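Local coordinates for protein involved in catabolism of external DNA (Legionella pneumophila subsp. pneumophila, PDB 2OO3), which probably methylates N6 of the adenine at position 2030 of 23S ribosomal RNA, with S-adenosyl-L-methionine as the methyl donor, at residues 115-121 / 138-144; 253-258 / 270-274; 83-89 / 99-105. One frame throughout, in Å; residues are numbered along the deposited sequence.

Contact 1 (115-121 / 138-144); sequences RLYLCEL and KVYVNHT
The carbonyl of Lys138 takes the first backbone hydrogen bond, from Leu116 N, and opens a parallel pairing of strands 115-119 and 139-142. With helix 123-129 these strands form a beta-alpha-beta unit of the Rossmann-like methyltransferase fold, in which 139-142 is an outermost strand. Val139, a compact branched residue suited to a strand, sets CG1 3.6 Å from Leu118 CD1 on the face packed against helix 102-109. Tyr140 bonds through its backbone to Leu116 and Leu118, while its ring passes Arg115 at about a right angle; the guanidinium of Arg115 reaches on to Glu158. Val141 follows on the leucine face, near helix 123-129. Asn142 lays its amide almost parallel to the Tyr117 ring, the planes 6° apart and ND2 3.1 Å above the ring plane, near its rim. Its backbone oxygen accepts Glu120 N at 2.9 Å; Glu120, a predicted S-adenosyl-L-methionine ligand, turns its carboxylate to Gly45 and His122. A chi1 of -174° swings the imidazole of His143, stacked on Tyr126, past Glu120 O, and NE2 donates to Leu121 O at 2.7 Å, in the imidazole plane but above the carbonyl plane. Thr144 N bonds only weakly to Glu120 O, and its CG2 rests 3.7 Å from Cys119 SG.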
# COMPACT_ATOMS: atom_id res chain seq x y z
N ARG A 115 -6.26 6.87 14.99
CA ARG A 115 -7.02 7.85 14.22
C ARG A 115 -6.69 7.70 12.76
O ARG A 115 -5.51 7.80 12.38
CB ARG A 115 -6.69 9.28 14.65
CG ARG A 115 -7.43 10.34 13.90
CD ARG A 115 -7.36 11.69 14.62
NE ARG A 115 -5.98 12.12 14.78
CZ ARG A 115 -5.37 13.04 14.03
NH1 ARG A 115 -6.01 13.66 13.04
NH2 ARG A 115 -4.10 13.34 14.28
N LEU A 116 -7.73 7.46 11.95
CA LEU A 116 -7.56 7.27 10.50
C LEU A 116 -7.98 8.54 9.79
O LEU A 116 -9.06 9.08 10.05
CB LEU A 116 -8.40 6.10 9.95
CG LEU A 116 -8.06 4.66 10.40
CD1 LEU A 116 -8.53 4.39 11.83
CD2 LEU A 116 -8.67 3.65 9.41
N TYR A 117 -7.16 8.98 8.87
CA TYR A 117 -7.47 10.14 8.10
C TYR A 117 -7.32 9.77 6.62
O TYR A 117 -6.21 9.47 6.13
CB TYR A 117 -6.50 11.23 8.50
CG TYR A 117 -6.89 12.59 8.05
CD1 TYR A 117 -7.32 13.56 8.99
CD2 TYR A 117 -6.82 12.95 6.70
CE1 TYR A 117 -7.66 14.84 8.57
CE2 TYR A 117 -7.15 14.23 6.29
CZ TYR A 117 -7.57 15.15 7.23
OH TYR A 117 -7.87 16.40 6.84
N LEU A 118 -8.44 9.77 5.90
CA LEU A 118 -8.46 9.27 4.54
C LEU A 118 -8.77 10.41 3.58
O LEU A 118 -9.76 11.12 3.77
CB LEU A 118 -9.55 8.20 4.39
CG LEU A 118 -9.52 7.05 5.42
CD1 LEU A 118 -10.73 6.11 5.30
CD2 LEU A 118 -8.14 6.25 5.34
N CYS A 119 -7.94 10.56 2.55
CA CYS A 119 -8.11 11.68 1.59
C CYS A 119 -8.46 11.13 0.23
O CYS A 119 -7.82 10.18 -0.23
CB CYS A 119 -6.82 12.50 1.44
SG CYS A 119 -6.18 13.24 3.00
N GLU A 120 -9.42 11.75 -0.43
CA GLU A 120 -9.72 11.39 -1.80
C GLU A 120 -10.15 12.62 -2.60
O GLU A 120 -11.08 13.32 -2.22
CB GLU A 120 -10.82 10.29 -1.86
CG GLU A 120 -11.32 9.96 -3.30
CD GLU A 120 -10.18 9.62 -4.29
OE1 GLU A 120 -9.18 8.93 -3.90
OE2 GLU A 120 -10.29 10.05 -5.46
N LEU A 121 -9.50 12.82 -3.74
CA LEU A 121 -9.76 13.99 -4.58
C LEU A 121 -11.01 13.86 -5.49
O LEU A 121 -11.74 14.84 -5.70
CB LEU A 121 -8.51 14.25 -5.41
CG LEU A 121 -8.27 15.62 -6.03
CD1 LEU A 121 -8.15 16.66 -4.96
CD2 LEU A 121 -7.03 15.57 -6.89
N LYS A 138 -12.09 5.21 14.51
CA LYS A 138 -12.24 6.65 14.45
C LYS A 138 -11.75 7.05 13.03
O LYS A 138 -10.55 7.11 12.77
CB LYS A 138 -11.36 7.23 15.57
CG LYS A 138 -11.48 8.69 15.86
CD LYS A 138 -10.95 9.01 17.33
CE LYS A 138 -9.44 8.75 17.53
NZ LYS A 138 -8.98 8.70 18.99
N VAL A 139 -12.70 7.30 12.13
CA VAL A 139 -12.37 7.45 10.72
C VAL A 139 -12.79 8.81 10.17
O VAL A 139 -13.98 9.13 10.13
CB VAL A 139 -13.03 6.32 9.86
CG1 VAL A 139 -12.64 6.48 8.36
CG2 VAL A 139 -12.62 4.94 10.35
N TYR A 140 -11.82 9.62 9.76
CA TYR A 140 -12.11 10.93 9.15
C TYR A 140 -11.89 10.89 7.66
O TYR A 140 -10.75 10.73 7.20
CB TYR A 140 -11.22 12.00 9.78
CG TYR A 140 -11.56 12.18 11.24
CD1 TYR A 140 -12.53 13.12 11.65
CD2 TYR A 140 -10.95 11.38 12.22
CE1 TYR A 140 -12.86 13.27 12.99
CE2 TYR A 140 -11.28 11.53 13.59
CZ TYR A 140 -12.22 12.49 13.96
OH TYR A 140 -12.54 12.63 15.29
N VAL A 141 -12.96 11.06 6.90
CA VAL A 141 -12.88 11.01 5.43
C VAL A 141 -12.91 12.43 4.89
O VAL A 141 -13.84 13.19 5.22
CB VAL A 141 -14.06 10.23 4.86
CG1 VAL A 141 -13.98 10.15 3.31
CG2 VAL A 141 -14.13 8.84 5.47
N ASN A 142 -11.91 12.79 4.07
CA ASN A 142 -11.74 14.15 3.56
C ASN A 142 -11.63 14.27 2.03
O ASN A 142 -10.86 13.55 1.40
CB ASN A 142 -10.53 14.77 4.21
CG ASN A 142 -10.69 14.86 5.71
OD1 ASN A 142 -11.16 15.87 6.24
ND2 ASN A 142 -10.32 13.78 6.41
N HIS A 143 -12.44 15.15 1.45
CA HIS A 143 -12.43 15.40 0.02
C HIS A 143 -11.39 16.49 -0.25
O HIS A 143 -11.67 17.68 -0.16
CB HIS A 143 -13.84 15.79 -0.47
CG HIS A 143 -13.95 15.94 -1.95
ND1 HIS A 143 -14.97 16.65 -2.55
CD2 HIS A 143 -13.17 15.47 -2.95
CE1 HIS A 143 -14.82 16.60 -3.86
NE2 HIS A 143 -13.72 15.91 -4.13
N THR A 144 -10.17 16.06 -0.55
CA THR A 144 -9.04 16.95 -0.56
C THR A 144 -7.87 16.32 -1.29
O THR A 144 -7.80 15.09 -1.45
CB THR A 144 -8.66 17.39 0.88
OG1 THR A 144 -7.83 18.56 0.82
CG2 THR A 144 -7.98 16.25 1.70

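Contact 2 (253-258 / 270-274); sequences IKLVLE and SYMIE
Ile253 meets Ile273 through one methyl branch, its CG2 lying 4.0 Å from Ile273 CD1, while the longer branch leads away from the strand. The residue is buried and also touches Ile223 of strand 220-226 and Thr22 of helix 14-30, a setting that suits a purely aliphatic side chain. One residue on, Lys254 uses its hydrocarbon part. CB is pressed to 3.4 Å from Ile273 CD1, tighter than usual van der Waals contact, and the two side chains cross at about a right angle. Farther out, CG comes 3.4 Å from Tyr271 OH. The chain stays extended until its last torsion, where a bend (chi4 -60°) turns NZ to Glu258 OE1, one helical turn later. This salt bridge, 2.7 Å between Lys254 NZ and Glu258 OE1, bridges one turn along the helix surface beside the tyrosine hydroxyl, and a long amphipathic lysine can thus serve both the apolar strand and the charged outer side.

Segments 253-258 and 270-274 run nearly antiparallel, at 167°, and their axes approach to 8.8 Å. The chain leaves helix 249-263, turns back and enters strand 270-275, an outermost strand of the mixed sheet of this Rossmann-like methyltransferase, and the helix packs on one face of that strand. Met272, between Tyr271 and Ile273, points its side chain away from the helix.

Leu257 points toward the strand. Its CB sits over one face of the Tyr271 ring in a CH-pi contact, 4.0 Å from the centroid and 28° off the normal, and CD1 reaches Ile273 CG1 at 3.8 Å. Ile18 of helix 14-30 also touches this buried leucine. Glu258 closes the segment: its backbone N lies over the tyrosine face, and its CG is 3.5 Å from Tyr271 OH.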
# COMPACT_ATOMS: atom_id res chain seq x y z
N ILE A 253 9.02 -9.65 4.36
CA ILE A 253 8.57 -9.27 3.03
C ILE A 253 9.25 -10.10 1.92
O ILE A 253 8.66 -10.33 0.88
CB ILE A 253 8.74 -7.77 2.80
CG1 ILE A 253 7.70 -7.28 1.79
CG2 ILE A 253 10.20 -7.43 2.45
CD1 ILE A 253 6.25 -7.43 2.32
N LYS A 254 10.45 -10.59 2.20
CA LYS A 254 11.14 -11.54 1.32
C LYS A 254 10.36 -12.85 1.15
O LYS A 254 10.23 -13.35 0.04
CB LYS A 254 12.55 -11.83 1.87
CG LYS A 254 13.46 -12.66 0.92
CD LYS A 254 14.86 -12.81 1.55
CE LYS A 254 15.80 -13.71 0.72
NZ LYS A 254 15.17 -15.06 0.63
N LEU A 255 9.84 -13.39 2.26
CA LEU A 255 8.99 -14.58 2.19
C LEU A 255 7.74 -14.27 1.36
O LEU A 255 7.33 -15.08 0.52
CB LEU A 255 8.57 -15.11 3.58
CG LEU A 255 7.66 -16.39 3.54
CD1 LEU A 255 8.18 -17.51 2.64
CD2 LEU A 255 7.35 -16.96 4.94
N VAL A 256 7.15 -13.11 1.58
CA VAL A 256 5.94 -12.77 0.85
C VAL A 256 6.25 -12.72 -0.66
O VAL A 256 5.57 -13.35 -1.47
CB VAL A 256 5.36 -11.41 1.31
CG1 VAL A 256 4.25 -10.89 0.30
CG2 VAL A 256 4.78 -11.51 2.75
N LEU A 257 7.28 -11.96 -1.02
CA LEU A 257 7.65 -11.77 -2.44
C LEU A 257 8.03 -13.09 -3.11
O LEU A 257 7.62 -13.33 -4.24
CB LEU A 257 8.79 -10.76 -2.59
CG LEU A 257 8.46 -9.31 -2.20
CD1 LEU A 257 9.75 -8.47 -2.03
CD2 LEU A 257 7.54 -8.67 -3.25
N GLU A 258 8.79 -13.95 -2.41
CA GLU A 258 9.08 -15.28 -2.96
C GLU A 258 7.81 -16.04 -3.25
O GLU A 258 7.68 -16.64 -4.32
CB GLU A 258 9.88 -16.15 -2.00
CG GLU A 258 11.25 -15.67 -1.60
CD GLU A 258 11.95 -16.76 -0.79
OE1 GLU A 258 12.99 -16.47 -0.16
OE2 GLU A 258 11.44 -17.92 -0.81
N SER A 270 10.21 -12.05 -10.90
CA SER A 270 11.34 -11.89 -9.97
C SER A 270 10.97 -10.79 -8.98
O SER A 270 9.97 -10.11 -9.17
CB SER A 270 12.63 -11.51 -10.71
OG SER A 270 12.49 -10.28 -11.40
N TYR A 271 11.79 -10.63 -7.95
CA TYR A 271 11.59 -9.60 -6.94
C TYR A 271 12.98 -9.13 -6.53
O TYR A 271 14.00 -9.81 -6.79
CB TYR A 271 10.80 -10.15 -5.71
CG TYR A 271 11.63 -11.05 -4.81
CD1 TYR A 271 12.40 -10.52 -3.78
CD2 TYR A 271 11.65 -12.45 -5.00
CE1 TYR A 271 13.18 -11.33 -2.95
CE2 TYR A 271 12.43 -13.29 -4.17
CZ TYR A 271 13.19 -12.72 -3.15
OH TYR A 271 13.97 -13.51 -2.33
N MET A 272 13.02 -7.98 -5.87
CA MET A 272 14.23 -7.53 -5.22
C MET A 272 13.87 -6.75 -3.96
O MET A 272 12.75 -6.25 -3.80
CB MET A 272 15.04 -6.64 -6.17
CG MET A 272 14.36 -5.31 -6.52
SD MET A 272 14.75 -3.93 -5.39
CE MET A 272 16.15 -3.25 -6.26
N ILE A 273 14.84 -6.66 -3.06
CA ILE A 273 14.72 -5.96 -1.80
C ILE A 273 16.08 -5.29 -1.66
O ILE A 273 17.13 -5.95 -1.83
CB ILE A 273 14.54 -6.92 -0.61
CG1 ILE A 273 13.29 -7.76 -0.75
CG2 ILE A 273 14.44 -6.15 0.72
CD1 ILE A 273 13.26 -8.87 0.26
N GLU A 274 16.07 -3.99 -1.39
CA GLU A 274 17.30 -3.25 -1.21
C GLU A 274 17.12 -2.30 -0.05
O GLU A 274 16.19 -1.50 -0.02
CB GLU A 274 17.58 -2.46 -2.48
CG GLU A 274 18.57 -1.34 -2.39
CD GLU A 274 18.91 -0.84 -3.78
OE1 GLU A 274 18.31 0.16 -4.23
OE2 GLU A 274 19.73 -1.51 -4.45

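Contact 3 (83-89 / 99-105); sequences YISVIKQ and YPGSPYF
Tyr83 OH and Tyr99 OH share a hydrogen bond of 2.7 Å, each hydroxyl lying at the edge of the other ring and near its plane; either could be the donor. Tyr99 OH is also bonded to His20 ND1, so this buried hydroxyl has two polar partners. A second bond lies toward the other end of helix 81-90. Tyr104 OH donates to Gln89 OE1, with the amide and ring planes 74° apart; the 2.5 Å length is suspiciously short and is no sign of unusual strength. Gln89 NE2 turns to Asn108. An amide suits this place because it offers both an acceptor and a donor.

Between these polar pairs the contact is apolar. Val86 points toward 99-105, and CG1, anti to the backbone N (chi1 176°), fits among three residues: 3.5 Å from Tyr104 CD2 at the ring's edge, 3.6 Å from Phe105 CD1 and 3.9 Å from Pro100 CG. Phe105 and Tyr83 hold their ring planes within 14° of each other but slid so far apart that they barely overlap, Tyr83 CE1 approaching Phe105 CZ at 3.5 Å. Ile87 CG1 lies 4.0 Å from Pro100 CD, crossing the proline ring at about a right angle.

Helix 81-90 thus packs against the turn from strand 98-100 into helix 102-109, where Gly101 takes the N-cap position and Ser102 is a predicted S-adenosyl-L-methionine ligand. If His20 binds the cofactor as predicted, Tyr99 would be second-shell, its hydroxyl probably helping to orient the imidazole and held in turn by Tyr83.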
# COMPACT_ATOMS: atom_id res chain seq x y z
N TYR A 83 -4.15 -10.46 5.60
CA TYR A 83 -4.62 -10.08 4.26
C TYR A 83 -5.82 -10.91 3.83
O TYR A 83 -6.85 -10.37 3.45
CB TYR A 83 -3.47 -10.25 3.25
CG TYR A 83 -3.80 -9.90 1.80
CD1 TYR A 83 -4.13 -8.58 1.42
CD2 TYR A 83 -3.73 -10.87 0.81
CE1 TYR A 83 -4.41 -8.25 0.10
CE2 TYR A 83 -4.02 -10.55 -0.53
CZ TYR A 83 -4.34 -9.24 -0.88
OH TYR A 83 -4.61 -8.93 -2.20
N ILE A 84 -5.65 -12.22 3.84
CA ILE A 84 -6.72 -13.14 3.51
C ILE A 84 -7.97 -12.95 4.37
O ILE A 84 -9.08 -13.04 3.87
CB ILE A 84 -6.22 -14.63 3.52
CG1 ILE A 84 -5.16 -14.86 2.41
CG2 ILE A 84 -7.38 -15.65 3.32
CD1 ILE A 84 -5.67 -14.63 0.96
N SER A 85 -7.80 -12.76 5.68
CA SER A 85 -8.96 -12.69 6.57
C SER A 85 -9.84 -11.50 6.19
O SER A 85 -11.06 -11.61 6.26
CB SER A 85 -8.58 -12.58 8.05
OG SER A 85 -8.06 -11.30 8.31
N VAL A 86 -9.23 -10.39 5.77
CA VAL A 86 -10.04 -9.23 5.35
C VAL A 86 -10.83 -9.51 4.05
O VAL A 86 -12.01 -9.10 3.90
CB VAL A 86 -9.17 -7.94 5.22
CG1 VAL A 86 -9.98 -6.77 4.69
CG2 VAL A 86 -8.57 -7.58 6.55
N ILE A 87 -10.19 -10.18 3.10
CA ILE A 87 -10.84 -10.54 1.84
C ILE A 87 -11.98 -11.54 2.12
O ILE A 87 -13.05 -11.47 1.49
CB ILE A 87 -9.81 -11.11 0.85
CG1 ILE A 87 -8.82 -10.00 0.46
CG2 ILE A 87 -10.47 -11.64 -0.45
CD1 ILE A 87 -7.58 -10.55 0.08
N LYS A 88 -11.73 -12.46 3.04
CA LYS A 88 -12.78 -13.39 3.49
C LYS A 88 -13.97 -12.60 4.07
O LYS A 88 -15.12 -12.89 3.74
CB LYS A 88 -12.21 -14.33 4.56
CG LYS A 88 -13.12 -15.53 4.88
CD LYS A 88 -12.36 -16.60 5.74
CE LYS A 88 -11.25 -17.33 4.96
NZ LYS A 88 -10.47 -18.29 5.87
N GLN A 89 -13.68 -11.61 4.91
CA GLN A 89 -14.71 -10.86 5.64
C GLN A 89 -15.61 -10.11 4.72
O GLN A 89 -16.83 -10.11 4.90
CB GLN A 89 -14.06 -9.82 6.55
CG GLN A 89 -15.08 -9.10 7.44
CD GLN A 89 -14.55 -7.79 7.89
OE1 GLN A 89 -14.61 -6.82 7.17
NE2 GLN A 89 -13.98 -7.76 9.09
N TYR A 99 -13.36 -6.79 -3.75
CA TYR A 99 -12.00 -6.63 -3.25
C TYR A 99 -11.91 -5.35 -2.38
O TYR A 99 -12.39 -4.29 -2.79
CB TYR A 99 -11.00 -6.56 -4.44
CG TYR A 99 -9.55 -6.53 -3.99
CD1 TYR A 99 -8.93 -7.69 -3.56
CD2 TYR A 99 -8.83 -5.34 -3.95
CE1 TYR A 99 -7.61 -7.68 -3.14
CE2 TYR A 99 -7.51 -5.30 -3.50
CZ TYR A 99 -6.91 -6.50 -3.11
OH TYR A 99 -5.65 -6.50 -2.63
N PRO A 100 -11.29 -5.45 -1.17
CA PRO A 100 -11.19 -4.26 -0.32
C PRO A 100 -10.11 -3.29 -0.78
O PRO A 100 -9.09 -3.70 -1.34
CB PRO A 100 -10.85 -4.83 1.07
CG PRO A 100 -10.61 -6.28 0.91
CD PRO A 100 -10.66 -6.63 -0.56
N GLY A 101 -10.34 -2.00 -0.56
CA GLY A 101 -9.29 -1.03 -0.81
C GLY A 101 -8.49 -0.90 0.47
O GLY A 101 -8.90 -1.44 1.50
N SER A 102 -7.37 -0.19 0.42
CA SER A 102 -6.51 0.00 1.57
C SER A 102 -7.25 0.52 2.82
O SER A 102 -6.99 0.04 3.94
CB SER A 102 -5.26 0.85 1.21
OG SER A 102 -5.65 2.17 0.89
N PRO A 103 -8.21 1.45 2.66
CA PRO A 103 -8.92 1.87 3.90
C PRO A 103 -9.67 0.72 4.61
O PRO A 103 -9.71 0.71 5.82
CB PRO A 103 -9.96 2.89 3.37
CG PRO A 103 -9.37 3.41 2.13
CD PRO A 103 -8.74 2.19 1.49
N TYR A 104 -10.24 -0.22 3.84
CA TYR A 104 -10.93 -1.38 4.41
C TYR A 104 -9.96 -2.30 5.15
O TYR A 104 -10.29 -2.80 6.24
CB TYR A 104 -11.71 -2.13 3.30
CG TYR A 104 -12.77 -3.06 3.85
CD1 TYR A 104 -14.10 -2.64 3.95
CD2 TYR A 104 -12.45 -4.36 4.21
CE1 TYR A 104 -15.09 -3.48 4.49
CE2 TYR A 104 -13.46 -5.24 4.71
CZ TYR A 104 -14.76 -4.78 4.85
OH TYR A 104 -15.74 -5.61 5.33
N PHE A 105 -8.75 -2.50 4.63
CA PHE A 105 -7.72 -3.19 5.43
C PHE A 105 -7.39 -2.44 6.74
O PHE A 105 -7.31 -3.06 7.83
CB PHE A 105 -6.45 -3.42 4.59
CG PHE A 105 -6.64 -4.42 3.46
CD1 PHE A 105 -6.65 -5.80 3.72
CD2 PHE A 105 -6.79 -3.99 2.15
CE1 PHE A 105 -6.83 -6.73 2.67
CE2 PHE A 105 -6.95 -4.92 1.09
CZ PHE A 105 -6.98 -6.28 1.36

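Along the chain the order is contact 3, contact 1, contact 2, each closing before the next opens. Contacts 1 and 2 reach the same eight-stranded mixed sheet at its two outermost strands, 139-142 and 270-275; their centres are 31 Å apart, on opposite sides of the chain's centre. The centre of contact 3 lies 18 Å from that of contact 1 and 22 Å from that of contact 2. It touches contact 1: Pro103, in the first turn of helix 102-109, lies 3.8 Å from Leu118 (CB to CD1), late in strand 115-119, the next element. Contacts 1 and 3 carry the predicted cofactor residues Glu120 and Ser102, whereas contact 2, at the sheet's far edge, holds none.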